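Type IV pilus assembly protein PilF (Thermus thermophilus HB8, PDB 5OIU) binds ATP as a six-subunit assembly and, as a AAA+ motor, is thought to power type IVa pilus assembly. Local coordinates at residues Ala7-Val12 and Ile61-Ile66; Asp23-His28 and Arg39-Gly44; Arg76-Gly81 and Thr98-Tyr103. All coordinates share one frame; numbering follows the deposited sequence.

Interaction 1: Ala7-Val12 and Ile61-Ile66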
ATOM      1  N   ALA C   7      17.278 -48.867 -14.513  1.00 65.06           N
ATOM      2  CA  ALA C   7      16.190 -49.757 -14.133  1.00 69.36           C
ATOM      3  C   ALA C   7      14.897 -48.973 -13.947  1.00 66.48           C
ATOM      4  O   ALA C   7      13.826 -49.409 -14.388  1.00 64.23           O
ATOM      5  CB  ALA C   7      16.541 -50.519 -12.856  1.00 71.74           C
ATOM      6  N   ALA C   8      14.979 -47.807 -13.305  1.00 63.88           N
ATOM      7  CA  ALA C   8      13.780 -47.000 -13.127  1.00 64.65           C
ATOM      8  C   ALA C   8      13.333 -46.388 -14.450  1.00 60.99           C
ATOM      9  O   ALA C   8      12.135 -46.387 -14.765  1.00 55.00           O
ATOM     10  CB  ALA C   8      14.026 -45.919 -12.074  1.00 60.12           C
ATOM     11  N   GLN C   9      14.283 -45.885 -15.244  1.00 59.04           N
ATOM     12  CA  GLN C   9      13.932 -45.228 -16.500  1.00 60.88           C
ATOM     13  C   GLN C   9      13.244 -46.190 -17.452  1.00 56.51           C
ATOM     14  O   GLN C   9      12.318 -45.807 -18.175  1.00 54.29           O
ATOM     15  CB  GLN C   9      15.178 -44.649 -17.156  1.00 61.55           C
ATOM     16  CG  GLN C   9      14.950 -43.329 -17.842  1.00 61.63           C
ATOM     17  CD  GLN C   9      16.229 -42.566 -17.993  1.00 67.81           C
ATOM     18  OE1 GLN C   9      17.104 -42.623 -17.119  1.00 65.77           O
ATOM     19  NE2 GLN C   9      16.360 -41.844 -19.101  1.00 72.64           N
ATOM     20  N   LYS C  10      13.696 -47.441 -17.470  1.00 60.88           N
ATOM     21  CA  LYS C  10      13.094 -48.449 -18.329  1.00 53.68           C
ATOM     22  C   LYS C  10      11.699 -48.806 -17.847  1.00 57.71           C
ATOM     23  O   LYS C  10      10.819 -49.135 -18.657  1.00 56.48           O
ATOM     24  CB  LYS C  10      14.000 -49.682 -18.372  1.00 53.62           C
ATOM     25  CG  LYS C  10      13.397 -50.903 -19.040  1.00 57.47           C
ATOM     26  CD  LYS C  10      14.410 -52.033 -19.168  1.00 59.76           C
ATOM     27  CE  LYS C  10      13.791 -53.249 -19.839  1.00 58.58           C
ATOM     28  NZ  LYS C  10      13.235 -54.200 -18.853  1.00 53.99           N
ATOM     29  N   PHE C  11      11.473 -48.728 -16.535  1.00 57.75           N
ATOM     30  CA  PHE C  11      10.146 -49.005 -16.004  1.00 54.57           C
ATOM     31  C   PHE C  11       9.158 -47.916 -16.411  1.00 52.64           C
ATOM     32  O   PHE C  11       8.070 -48.211 -16.923  1.00 51.43           O
ATOM     33  CB  PHE C  11      10.205 -49.139 -14.486  1.00 52.97           C
ATOM     34  CG  PHE C  11       8.868 -49.356 -13.868  1.00 55.50           C
ATOM     35  CD1 PHE C  11       8.310 -50.624 -13.849  1.00 57.70           C
ATOM     36  CD2 PHE C  11       8.144 -48.288 -13.345  1.00 50.67           C
ATOM     37  CE1 PHE C  11       7.062 -50.840 -13.300  1.00 56.05           C
ATOM     38  CE2 PHE C  11       6.903 -48.486 -12.808  1.00 49.25           C
ATOM     39  CZ  PHE C  11       6.358 -49.770 -12.781  1.00 57.04           C
ATOM     40  N   VAL C  12       9.512 -46.653 -16.172  1.00 45.23           N
ATOM     41  CA  VAL C  12       8.609 -45.567 -16.534  1.00 49.84           C
ATOM     42  C   VAL C  12       8.218 -45.701 -17.997  1.00 51.23           C
ATOM     43  O   VAL C  12       7.030 -45.719 -18.343  1.00 51.78           O
ATOM     44  CB  VAL C  12       9.247 -44.196 -16.227  1.00 46.72           C
ATOM     45  CG1 VAL C  12       8.333 -43.058 -16.650  1.00 40.50           C
ATOM     46  CG2 VAL C  12       9.538 -44.075 -14.755  1.00 44.78           C
ATOM     47  N   ILE C  61      10.421 -42.077  -8.999  1.00 50.04           N
ATOM     48  CA  ILE C  61       9.962 -40.699  -8.842  1.00 46.13           C
ATOM     49  C   ILE C  61      10.968 -39.718  -9.427  1.00 46.27           C
ATOM     50  O   ILE C  61      10.600 -38.631  -9.878  1.00 49.79           O
ATOM     51  CB  ILE C  61       9.668 -40.423  -7.349  1.00 46.50           C
ATOM     52  CG1 ILE C  61       8.370 -41.110  -6.951  1.00 46.48           C
ATOM     53  CG2 ILE C  61       9.558 -38.926  -7.030  1.00 42.24           C
ATOM     54  CD1 ILE C  61       7.148 -40.376  -7.421  1.00 44.02           C
ATOM     55  N   SER C  62      12.247 -40.078  -9.442  1.00 51.30           N
ATOM     56  CA  SER C  62      13.238 -39.173 -10.013  1.00 52.88           C
ATOM     57  C   SER C  62      13.103 -39.106 -11.527  1.00 51.01           C
ATOM     58  O   SER C  62      13.114 -38.018 -12.112  1.00 47.96           O
ATOM     59  CB  SER C  62      14.643 -39.611  -9.607  1.00 57.12           C
ATOM     60  OG  SER C  62      15.519 -38.496  -9.572  1.00 68.26           O
ATOM     61  N   VAL C  63      12.967 -40.264 -12.180  1.00 53.49           N
ATOM     62  CA  VAL C  63      12.791 -40.288 -13.632  1.00 54.34           C
ATOM     63  C   VAL C  63      11.558 -39.492 -14.023  1.00 51.92           C
ATOM     64  O   VAL C  63      11.573 -38.685 -14.962  1.00 52.93           O
ATOM     65  CB  VAL C  63      12.690 -41.735 -14.143  1.00 53.11           C
ATOM     66  CG1 VAL C  63      12.442 -41.741 -15.622  1.00 47.46           C
ATOM     67  CG2 VAL C  63      13.955 -42.496 -13.810  1.00 59.31           C
ATOM     68  N   VAL C  64      10.473 -39.709 -13.291  1.00 49.53           N
ATOM     69  CA  VAL C  64       9.213 -39.053 -13.588  1.00 51.03           C
ATOM     70  C   VAL C  64       9.310 -37.549 -13.329  1.00 50.72           C
ATOM     71  O   VAL C  64       8.775 -36.733 -14.094  1.00 42.33           O
ATOM     72  CB  VAL C  64       8.116 -39.739 -12.761  1.00 46.96           C
ATOM     73  CG1 VAL C  64       6.881 -38.941 -12.759  1.00 44.55           C
ATOM     74  CG2 VAL C  64       7.860 -41.111 -13.326  1.00 46.38           C
ATOM     75  N   LYS C  65      10.025 -37.157 -12.265  1.00 50.90           N
ATOM     76  CA  LYS C  65      10.189 -35.739 -11.954  1.00 46.23           C
ATOM     77  C   LYS C  65      11.018 -35.042 -13.017  1.00 48.97           C
ATOM     78  O   LYS C  65      10.657 -33.951 -13.476  1.00 52.00           O
ATOM     79  CB  LYS C  65      10.835 -35.551 -10.581  1.00 48.96           C
ATOM     80  CG  LYS C  65       9.854 -35.329  -9.466  1.00 46.82           C
ATOM     81  CD  LYS C  65      10.564 -34.994  -8.190  1.00 50.49           C
ATOM     82  CE  LYS C  65       9.650 -35.151  -7.000  1.00 48.33           C
ATOM     83  NZ  LYS C  65      10.249 -34.484  -5.814  1.00 50.98           N
ATOM     84  N   ILE C  66      12.141 -35.650 -13.418  1.00 50.82           N
ATOM     85  CA  ILE C  66      12.977 -35.038 -14.444  1.00 50.89           C
ATOM     86  C   ILE C  66      12.206 -34.915 -15.749  1.00 48.03           C
ATOM     87  O   ILE C  66      12.330 -33.916 -16.464  1.00 49.18           O
ATOM     88  CB  ILE C  66      14.282 -35.832 -14.633  1.00 51.34           C
ATOM     89  CG1 ILE C  66      15.267 -35.487 -13.530  1.00 48.34           C
ATOM     90  CG2 ILE C  66      14.926 -35.488 -15.962  1.00 44.06           C
ATOM     91  CD1 ILE C  66      16.276 -36.561 -13.316  1.00 60.33           C
TER

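Interaction 2: Asp23-His28 and Arg39-Gly44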
ATOM      1  N   ASP C  23      -5.025 -47.551 -24.001  1.00 45.25           N
ATOM      2  CA  ASP C  23      -5.949 -46.418 -23.937  1.00 45.48           C
ATOM      3  C   ASP C  23      -6.309 -46.055 -22.486  1.00 42.20           C
ATOM      4  O   ASP C  23      -7.385 -45.530 -22.208  1.00 35.70           O
ATOM      5  CB  ASP C  23      -7.205 -46.684 -24.770  1.00 48.13           C
ATOM      6  CG  ASP C  23      -7.636 -45.480 -25.561  1.00 65.40           C
ATOM      7  OD1 ASP C  23      -8.019 -44.468 -24.926  1.00 68.76           O
ATOM      8  OD2 ASP C  23      -7.580 -45.542 -26.817  1.00 77.67           O
ATOM      9  N   ALA C  24      -5.400 -46.304 -21.549  1.00 40.34           N
ATOM     10  CA  ALA C  24      -5.619 -45.908 -20.163  1.00 38.12           C
ATOM     11  C   ALA C  24      -5.586 -44.389 -20.009  1.00 40.57           C
ATOM     12  O   ALA C  24      -4.827 -43.678 -20.680  1.00 39.25           O
ATOM     13  CB  ALA C  24      -4.565 -46.532 -19.251  1.00 42.36           C
ATOM     14  N   SER C  25      -6.409 -43.896 -19.086  1.00 39.48           N
ATOM     15  CA  SER C  25      -6.527 -42.461 -18.884  1.00 37.53           C
ATOM     16  C   SER C  25      -5.556 -41.915 -17.844  1.00 37.02           C
ATOM     17  O   SER C  25      -5.178 -40.746 -17.939  1.00 41.81           O
ATOM     18  CB  SER C  25      -7.957 -42.101 -18.483  1.00 28.81           C
ATOM     19  OG  SER C  25      -8.248 -42.643 -17.220  1.00 36.31           O
ATOM     20  N   ASP C  26      -5.134 -42.711 -16.861  1.00 34.54           N
ATOM     21  CA  ASP C  26      -4.249 -42.216 -15.806  1.00 35.14           C
ATOM     22  C   ASP C  26      -3.334 -43.337 -15.318  1.00 37.45           C
ATOM     23  O   ASP C  26      -3.692 -44.520 -15.365  1.00 39.84           O
ATOM     24  CB  ASP C  26      -5.052 -41.649 -14.619  1.00 34.79           C
ATOM     25  CG  ASP C  26      -6.123 -40.633 -15.052  1.00 40.98           C
ATOM     26  OD1 ASP C  26      -5.770 -39.449 -15.210  1.00 45.76           O
ATOM     27  OD2 ASP C  26      -7.312 -41.003 -15.251  1.00 34.06           O
ATOM     28  N   ILE C  27      -2.163 -42.946 -14.820  1.00 38.66           N
ATOM     29  CA  ILE C  27      -1.177 -43.857 -14.236  1.00 36.86           C
ATOM     30  C   ILE C  27      -0.910 -43.417 -12.807  1.00 39.67           C
ATOM     31  O   ILE C  27      -0.477 -42.275 -12.581  1.00 43.85           O
ATOM     32  CB  ILE C  27       0.140 -43.853 -15.023  1.00 39.77           C
ATOM     33  CG1 ILE C  27      -0.082 -44.113 -16.502  1.00 38.96           C
ATOM     34  CG2 ILE C  27       1.101 -44.842 -14.447  1.00 33.87           C
ATOM     35  CD1 ILE C  27       1.217 -44.058 -17.276  1.00 43.12           C
ATOM     36  N   HIS C  28      -1.128 -44.322 -11.847  1.00 42.26           N
ATOM     37  CA  HIS C  28      -0.905 -44.055 -10.423  1.00 34.04           C
ATOM     38  C   HIS C  28       0.267 -44.881  -9.912  1.00 39.02           C
ATOM     39  O   HIS C  28       0.243 -46.115 -10.006  1.00 40.79           O
ATOM     40  CB  HIS C  28      -2.131 -44.398  -9.580  1.00 34.07           C
ATOM     41  CG  HIS C  28      -3.343 -43.598  -9.923  1.00 38.91           C
ATOM     42  ND1 HIS C  28      -4.015 -42.835  -8.994  1.00 37.04           N
ATOM     43  CD2 HIS C  28      -4.021 -43.463 -11.089  1.00 33.34           C
ATOM     44  CE1 HIS C  28      -5.051 -42.257  -9.573  1.00 34.79           C
ATOM     45  NE2 HIS C  28      -5.081 -42.624 -10.843  1.00 28.84           N
ATOM     46  N   ARG C  39      -0.968 -48.587 -10.625  1.00 40.54           N
ATOM     47  CA  ARG C  39      -2.315 -48.824 -11.118  1.00 36.17           C
ATOM     48  C   ARG C  39      -2.542 -48.002 -12.379  1.00 38.31           C
ATOM     49  O   ARG C  39      -1.957 -46.924 -12.549  1.00 39.80           O
ATOM     50  CB  ARG C  39      -3.372 -48.471 -10.059  1.00 35.58           C
ATOM     51  CG  ARG C  39      -3.257 -49.242  -8.728  1.00 42.99           C
ATOM     52  CD  ARG C  39      -3.700 -48.373  -7.515  1.00 43.02           C
ATOM     53  NE  ARG C  39      -5.138 -48.465  -7.243  1.00 35.04           N
ATOM     54  CZ  ARG C  39      -5.792 -47.700  -6.367  1.00 41.41           C
ATOM     55  NH1 ARG C  39      -5.145 -46.782  -5.660  1.00 36.01           N
ATOM     56  NH2 ARG C  39      -7.104 -47.856  -6.192  1.00 40.22           N
ATOM     57  N   LEU C  40      -3.396 -48.523 -13.265  1.00 37.70           N
ATOM     58  CA  LEU C  40      -3.837 -47.829 -14.471  1.00 31.14           C
ATOM     59  C   LEU C  40      -5.342 -47.640 -14.382  1.00 34.15           C
ATOM     60  O   LEU C  40      -6.054 -48.588 -14.043  1.00 39.01           O
ATOM     61  CB  LEU C  40      -3.496 -48.633 -15.741  1.00 30.90           C
ATOM     62  CG  LEU C  40      -2.041 -49.033 -16.054  1.00 35.66           C
ATOM     63  CD1 LEU C  40      -1.900 -49.763 -17.404  1.00 38.15           C
ATOM     64  CD2 LEU C  40      -1.111 -47.820 -16.030  1.00 38.57           C
ATOM     65  N   ARG C  41      -5.839 -46.434 -14.686  1.00 33.05           N
ATOM     66  CA  ARG C  41      -7.281 -46.279 -14.906  1.00 33.78           C
ATOM     67  C   ARG C  41      -7.642 -46.647 -16.355  1.00 36.17           C
ATOM     68  O   ARG C  41      -7.231 -45.969 -17.314  1.00 36.87           O
ATOM     69  CB  ARG C  41      -7.767 -44.871 -14.568  1.00 30.38           C
ATOM     70  CG  ARG C  41      -9.281 -44.870 -14.270  1.00 35.65           C
ATOM     71  CD  ARG C  41      -9.874 -43.505 -13.914  1.00 38.68           C
ATOM     72  NE  ARG C  41      -9.361 -42.982 -12.644  1.00 37.14           N
ATOM     73  CZ  ARG C  41      -9.909 -43.243 -11.462  1.00 39.18           C
ATOM     74  NH1 ARG C  41     -10.990 -44.021 -11.400  1.00 30.07           N
ATOM     75  NH2 ARG C  41      -9.386 -42.718 -10.351  1.00 34.81           N
ATOM     76  N   ILE C  42      -8.421 -47.718 -16.507  1.00 34.70           N
ATOM     77  CA  ILE C  42      -8.955 -48.177 -17.786  1.00 36.45           C
ATOM     78  C   ILE C  42     -10.476 -48.155 -17.699  1.00 33.99           C
ATOM     79  O   ILE C  42     -11.057 -48.745 -16.779  1.00 36.20           O
ATOM     80  CB  ILE C  42      -8.452 -49.593 -18.130  1.00 39.89           C
ATOM     81  CG1 ILE C  42      -6.988 -49.549 -18.570  1.00 40.90           C
ATOM     82  CG2 ILE C  42      -9.350 -50.265 -19.173  1.00 35.34           C
ATOM     83  CD1 ILE C  42      -6.228 -50.792 -18.174  1.00 43.88           C
ATOM     84  N   ASP C  43     -11.117 -47.467 -18.645  1.00 30.51           N
ATOM     85  CA  ASP C  43     -12.580 -47.365 -18.690  1.00 28.44           C
ATOM     86  C   ASP C  43     -13.178 -46.939 -17.349  1.00 33.56           C
ATOM     87  O   ASP C  43     -14.205 -47.448 -16.910  1.00 35.70           O
ATOM     88  CB  ASP C  43     -13.205 -48.680 -19.151  1.00 29.19           C
ATOM     89  CG  ASP C  43     -12.729 -49.110 -20.530  1.00 33.30           C
ATOM     90  OD1 ASP C  43     -12.208 -48.276 -21.303  1.00 37.42           O
ATOM     91  OD2 ASP C  43     -12.893 -50.298 -20.848  1.00 39.30           O
ATOM     92  N   GLY C  44     -12.546 -45.982 -16.685  1.00 39.44           N
ATOM     93  CA  GLY C  44     -13.084 -45.480 -15.446  1.00 33.28           C
ATOM     94  C   GLY C  44     -12.578 -46.167 -14.195  1.00 36.36           C
ATOM     95  O   GLY C  44     -12.576 -45.547 -13.133  1.00 37.32           O
TER

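Interaction 3: Arg76-Gly81 and Thr98-Tyr103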
ATOM      1  N   ARG C  76       8.580 -32.514   0.108  1.00 53.52           N
ATOM      2  CA  ARG C  76       7.577 -32.229   1.118  1.00 51.06           C
ATOM      3  C   ARG C  76       6.393 -31.439   0.581  1.00 49.90           C
ATOM      4  O   ARG C  76       5.360 -31.372   1.255  1.00 48.70           O
ATOM      5  CB  ARG C  76       8.223 -31.491   2.291  1.00 48.28           C
ATOM      6  CG  ARG C  76       9.294 -32.322   2.997  1.00 54.03           C
ATOM      7  CD  ARG C  76       9.931 -31.542   4.145  1.00 65.60           C
ATOM      8  NE  ARG C  76      10.401 -30.242   3.677  1.00 61.25           N
ATOM      9  CZ  ARG C  76      10.469 -29.145   4.422  1.00 66.72           C
ATOM     10  NH1 ARG C  76      10.102 -29.173   5.702  1.00 63.70           N
ATOM     11  NH2 ARG C  76      10.903 -28.013   3.874  1.00 64.74           N
ATOM     12  N   LEU C  77       6.496 -30.881  -0.624  1.00 47.15           N
ATOM     13  CA  LEU C  77       5.397 -30.159  -1.241  1.00 46.83           C
ATOM     14  C   LEU C  77       4.977 -30.835  -2.544  1.00 51.15           C
ATOM     15  O   LEU C  77       5.782 -31.536  -3.169  1.00 50.47           O
ATOM     16  CB  LEU C  77       5.798 -28.706  -1.526  1.00 44.97           C
ATOM     17  CG  LEU C  77       5.953 -27.765  -0.330  1.00 51.72           C
ATOM     18  CD1 LEU C  77       6.467 -26.400  -0.809  1.00 41.69           C
ATOM     19  CD2 LEU C  77       4.646 -27.632   0.458  1.00 40.20           C
ATOM     20  N   PRO C  78       3.730 -30.651  -2.982  1.00 49.96           N
ATOM     21  CA  PRO C  78       3.310 -31.226  -4.268  1.00 47.68           C
ATOM     22  C   PRO C  78       3.654 -30.316  -5.433  1.00 48.44           C
ATOM     23  O   PRO C  78       3.549 -29.095  -5.345  1.00 53.10           O
ATOM     24  CB  PRO C  78       1.788 -31.358  -4.107  1.00 45.04           C
ATOM     25  CG  PRO C  78       1.422 -30.248  -3.185  1.00 49.39           C
ATOM     26  CD  PRO C  78       2.608 -30.027  -2.259  1.00 47.08           C
ATOM     27  N   GLN C  79       4.056 -30.919  -6.553  1.00 52.36           N
ATOM     28  CA  GLN C  79       4.443 -30.175  -7.747  1.00 44.80           C
ATOM     29  C   GLN C  79       3.678 -30.699  -8.960  1.00 45.47           C
ATOM     30  O   GLN C  79       3.056 -31.761  -8.912  1.00 54.30           O
ATOM     31  CB  GLN C  79       5.961 -30.260  -7.964  1.00 45.31           C
ATOM     32  CG  GLN C  79       6.736 -30.352  -6.649  1.00 50.91           C
ATOM     33  CD  GLN C  79       8.172 -30.826  -6.816  1.00 49.63           C
ATOM     34  OE1 GLN C  79       8.898 -30.356  -7.688  1.00 45.62           O
ATOM     35  NE2 GLN C  79       8.585 -31.767  -5.967  1.00 53.31           N
ATOM     36  N   ASP C  80       3.728 -29.938 -10.060  1.00 49.04           N
ATOM     37  CA  ASP C  80       3.062 -30.278 -11.315  1.00 48.73           C
ATOM     38  C   ASP C  80       3.930 -29.926 -12.500  1.00 49.90           C
ATOM     39  O   ASP C  80       4.720 -28.982 -12.464  1.00 52.49           O
ATOM     40  CB  ASP C  80       1.764 -29.527 -11.547  1.00 47.66           C
ATOM     41  CG  ASP C  80       0.982 -29.397 -10.324  1.00 61.56           C
ATOM     42  OD1 ASP C  80       0.616 -30.476  -9.827  1.00 68.12           O
ATOM     43  OD2 ASP C  80       0.712 -28.258  -9.875  1.00 61.14           O
ATOM     44  N   GLY C  81       3.690 -30.642 -13.582  1.00 45.88           N
ATOM     45  CA  GLY C  81       4.387 -30.384 -14.818  1.00 45.26           C
ATOM     46  C   GLY C  81       3.798 -31.241 -15.911  1.00 45.66           C
ATOM     47  O   GLY C  81       3.181 -32.284 -15.656  1.00 45.30           O
ATOM     48  N   THR C  98       2.936 -34.865  -8.465  1.00 42.30           N
ATOM     49  CA  THR C  98       3.565 -35.594  -7.372  1.00 42.03           C
ATOM     50  C   THR C  98       3.058 -35.053  -6.047  1.00 44.14           C
ATOM     51  O   THR C  98       2.979 -33.837  -5.849  1.00 46.51           O
ATOM     52  CB  THR C  98       5.101 -35.517  -7.398  1.00 43.89           C
ATOM     53  OG1 THR C  98       5.531 -34.176  -7.143  1.00 42.31           O
ATOM     54  CG2 THR C  98       5.649 -36.006  -8.730  1.00 45.13           C
ATOM     55  N   LEU C  99       2.730 -35.966  -5.137  1.00 37.30           N
ATOM     56  CA  LEU C  99       2.108 -35.610  -3.901  1.00 36.19           C
ATOM     57  C   LEU C  99       2.779 -36.383  -2.775  1.00 41.89           C
ATOM     58  O   LEU C  99       2.877 -37.622  -2.850  1.00 41.05           O
ATOM     59  CB  LEU C  99       0.617 -35.921  -3.956  1.00 35.66           C
ATOM     60  CG  LEU C  99      -0.198 -35.724  -2.679  1.00 36.50           C
ATOM     61  CD1 LEU C  99      -0.737 -34.304  -2.614  1.00 37.51           C
ATOM     62  CD2 LEU C  99      -1.338 -36.738  -2.628  1.00 35.22           C
ATOM     63  N   PRO C 100       3.248 -35.697  -1.734  1.00 45.86           N
ATOM     64  CA  PRO C 100       3.755 -36.404  -0.550  1.00 42.91           C
ATOM     65  C   PRO C 100       2.652 -37.221   0.107  1.00 43.26           C
ATOM     66  O   PRO C 100       1.513 -36.766   0.231  1.00 41.46           O
ATOM     67  CB  PRO C 100       4.215 -35.271   0.383  1.00 45.92           C
ATOM     68  CG  PRO C 100       4.036 -33.990  -0.371  1.00 40.30           C
ATOM     69  CD  PRO C 100       3.141 -34.241  -1.532  1.00 42.07           C
ATOM     70  N   THR C 101       3.001 -38.433   0.536  1.00 37.82           N
ATOM     71  CA  THR C 101       2.130 -39.276   1.336  1.00 41.49           C
ATOM     72  C   THR C 101       2.919 -39.821   2.510  1.00 43.64           C
ATOM     73  O   THR C 101       4.108 -39.535   2.691  1.00 49.58           O
ATOM     74  CB  THR C 101       1.532 -40.450   0.547  1.00 40.45           C
ATOM     75  OG1 THR C 101       2.550 -41.437   0.319  1.00 43.49           O
ATOM     76  CG2 THR C 101       0.961 -39.979  -0.774  1.00 41.77           C
ATOM     77  N   VAL C 102       2.233 -40.627   3.318  1.00 39.38           N
ATOM     78  CA  VAL C 102       2.849 -41.232   4.486  1.00 46.93           C
ATOM     79  C   VAL C 102       3.987 -42.168   4.111  1.00 45.15           C
ATOM     80  O   VAL C 102       4.915 -42.350   4.898  1.00 47.03           O
ATOM     81  CB  VAL C 102       1.748 -41.943   5.299  1.00 43.46           C
ATOM     82  CG1 VAL C 102       2.308 -43.110   6.104  1.00 48.83           C
ATOM     83  CG2 VAL C 102       1.026 -40.909   6.190  1.00 37.13           C
ATOM     84  N   TYR C 103       3.964 -42.734   2.905  1.00 50.52           N
ATOM     85  CA  TYR C 103       4.934 -43.741   2.502  1.00 47.82           C
ATOM     86  C   TYR C 103       5.932 -43.239   1.466  1.00 45.98           C
ATOM     87  O   TYR C 103       6.736 -44.034   0.962  1.00 52.00           O
ATOM     88  CB  TYR C 103       4.199 -44.970   1.976  1.00 47.72           C
ATOM     89  CG  TYR C 103       3.383 -45.678   3.035  1.00 53.31           C
ATOM     90  CD1 TYR C 103       3.948 -46.032   4.259  1.00 56.28           C
ATOM     91  CD2 TYR C 103       2.048 -45.990   2.815  1.00 51.23           C
ATOM     92  CE1 TYR C 103       3.211 -46.686   5.229  1.00 53.00           C
ATOM     93  CE2 TYR C 103       1.298 -46.640   3.780  1.00 52.82           C
ATOM     94  CZ  TYR C 103       1.885 -46.992   4.982  1.00 57.63           C
ATOM     95  OH  TYR C 103       1.136 -47.643   5.933  1.00 56.43           O
TER
HETATM   96  O   HOH W   1       6.629 -33.458  -4.900  1.00 40.59           O

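Interaction 1: Ala7-Val12 and Ile61-Ile66
Val63 meets Ala8, Gln9 and Val12 in an apolar helix-helix contact, formed where helix 6-22 and helix 57-67 cross on the antiparallel sheet of the N-terminal part of the chain. The axes of the two short segments approach to 8.9 Å at a crossing angle of -63°, and no hydrogen bond links them. The backbones are nearest at Gln9 and Val63, whose CA atoms lie 5.8 Å apart.

The two methyls of Val63 divide the work. Val63 CG2 reaches the backbone of the other helix, 3.7 Å from Gln9 N, and also touches the small Ala8 CB at 3.8 Å. Val63 CG1 stands anti to the backbone N (chi1 177°) and meets two side chains: Gln9 CG at 3.7 Å and Val12 CG2 at 3.8 Å. Gln9 lies across Val63, nearly perpendicular to it, and offers the aliphatic part of its chain on the solvent-exposed side of the contact. The side chains of Val12 and Val63, in contrast, run antiparallel alongside one another. The same Val12 CG2 packs on Val64 CG2 at 3.7 Å, which carries the contact one residue further along helix 57-67 into the buried side.

Met67 adds to the cover of Val12, and Ala59 and Val60 to that of Ala8. On the sheet side of the helices, Phe11 rests on Ser50 and Leu52 of strand 45-52, and Ile61 on Glu105 and Ala107 of strand 104-111. Two helices crossing at a steep angle on one antiparallel sheet make a two-layer alpha/beta domain, consistent with the PAS-like N-terminal domain of type II/IV secretion ATPases.

Interaction 2: Asp23-His28 and Arg39-Gly44
His28 and Arg39 form an antiparallel hydrogen-bonded pair in the beta hairpin of strands 26-31 and 36-42: His28 N donates to Arg39 O at 2.8 Å, almost straight at 176°, and Arg39 N returns a bond to His28 O. Nearer the hairpin's open end, Arg41 N bonds to Asp26 O at 3.0 Å, and Ser25 N reaches Arg41 O at 2.8 Å. In the non-hydrogen-bonded pair, Ile27 CG1 lies 3.9 Å from Leu40 CD2, and both residues touch Val15 of helix 6-22, which covers this face. Strand 104-111 flanks the hairpin through backbone bonds of Ser25 with Leu111 and Ile27 with Met109, in the antiparallel sheet of what is probably the PAS-like N-terminal domain.

The opposite, polar face meets the second subunit. A bend at chi3 (-66°) sets Arg41 NE beside Asp26 OD2, a long salt bridge of 3.9 Å. Ser25 OG donates to Asp26 OD2 from above the carboxylate plane at 2.7 Å, while OD1 pairs with Arg110. Salt bridges of Arg41 NE to Asp211 and NH2 to Asp213 of the second subunit add to the long pairing. His28 NE2 also bonds that Asp211, and Arg39 NH2 bonds to Lys171 O of the second subunit.

Interaction 3: Arg76-Gly81 and Thr98-Tyr103
Gln79 and Thr98 form an antiparallel hydrogen-bonded pair at the open end of the hairpin of strands 79-87 and 90-101. Thr98 N donates to Gln79 O at 3.1 Å, and Gln79 N to Thr98 O at 3.2 Å, the more bent of the two at 143°. With chi1 at 67°, Thr98 OG1 is placed on the side where a water lies: this water accepts from Thr98 OG1 at 2.6 Å and from Gln79 NE2 at 2.8 Å, and donates to Leu77 O at 2.7 Å. Asn71 N on Gln79 OE1 and the water on NE2 together hold the amide's rotation.

Before Gln79 the chain is loop, and prolines of both segments carry the contact. Pro100 CG rests 3.4 Å from Arg76 O, Pro100 CD lies 3.9 Å from Pro78 N, and Pro78 CB touches Leu99 CD1 at 4.2 Å. An alanine at Pro100 would probably open a gap beside Arg76 O and Pro78, leaving the loop less firmly held.

Asp80 makes a salt bridge to Arg209 of the second subunit. Strand 90-101 is joined to strand 104-111 by a backbone hydrogen bond between Leu99 and Lys106, and strand 79-87 is one of the sheet's two outer strands within this chain.

Overall arrangement
All three contacts belong to the N-terminal alpha/beta domain and lie with their centres 16 to 20 Å apart. Interaction 2 falls in the chain between the two helices joined by interaction 1, and interaction 3 follows both. Helices 6-22 and 57-67 of interaction 1 lie on the sheet to which the hairpins of interactions 2 and 3 contribute; strand 104-111 runs between these hairpins. Interactions 1 and 3 touch where Lys65 packs on Gln79 and Thr98, whereas the nearest atoms of interactions 2 and 3 are about 9 Å apart. Both hairpins reach the second subunit, so the sheet of this domain contributes to the subunit interface, while no other chain touches the helix contact of interaction 1.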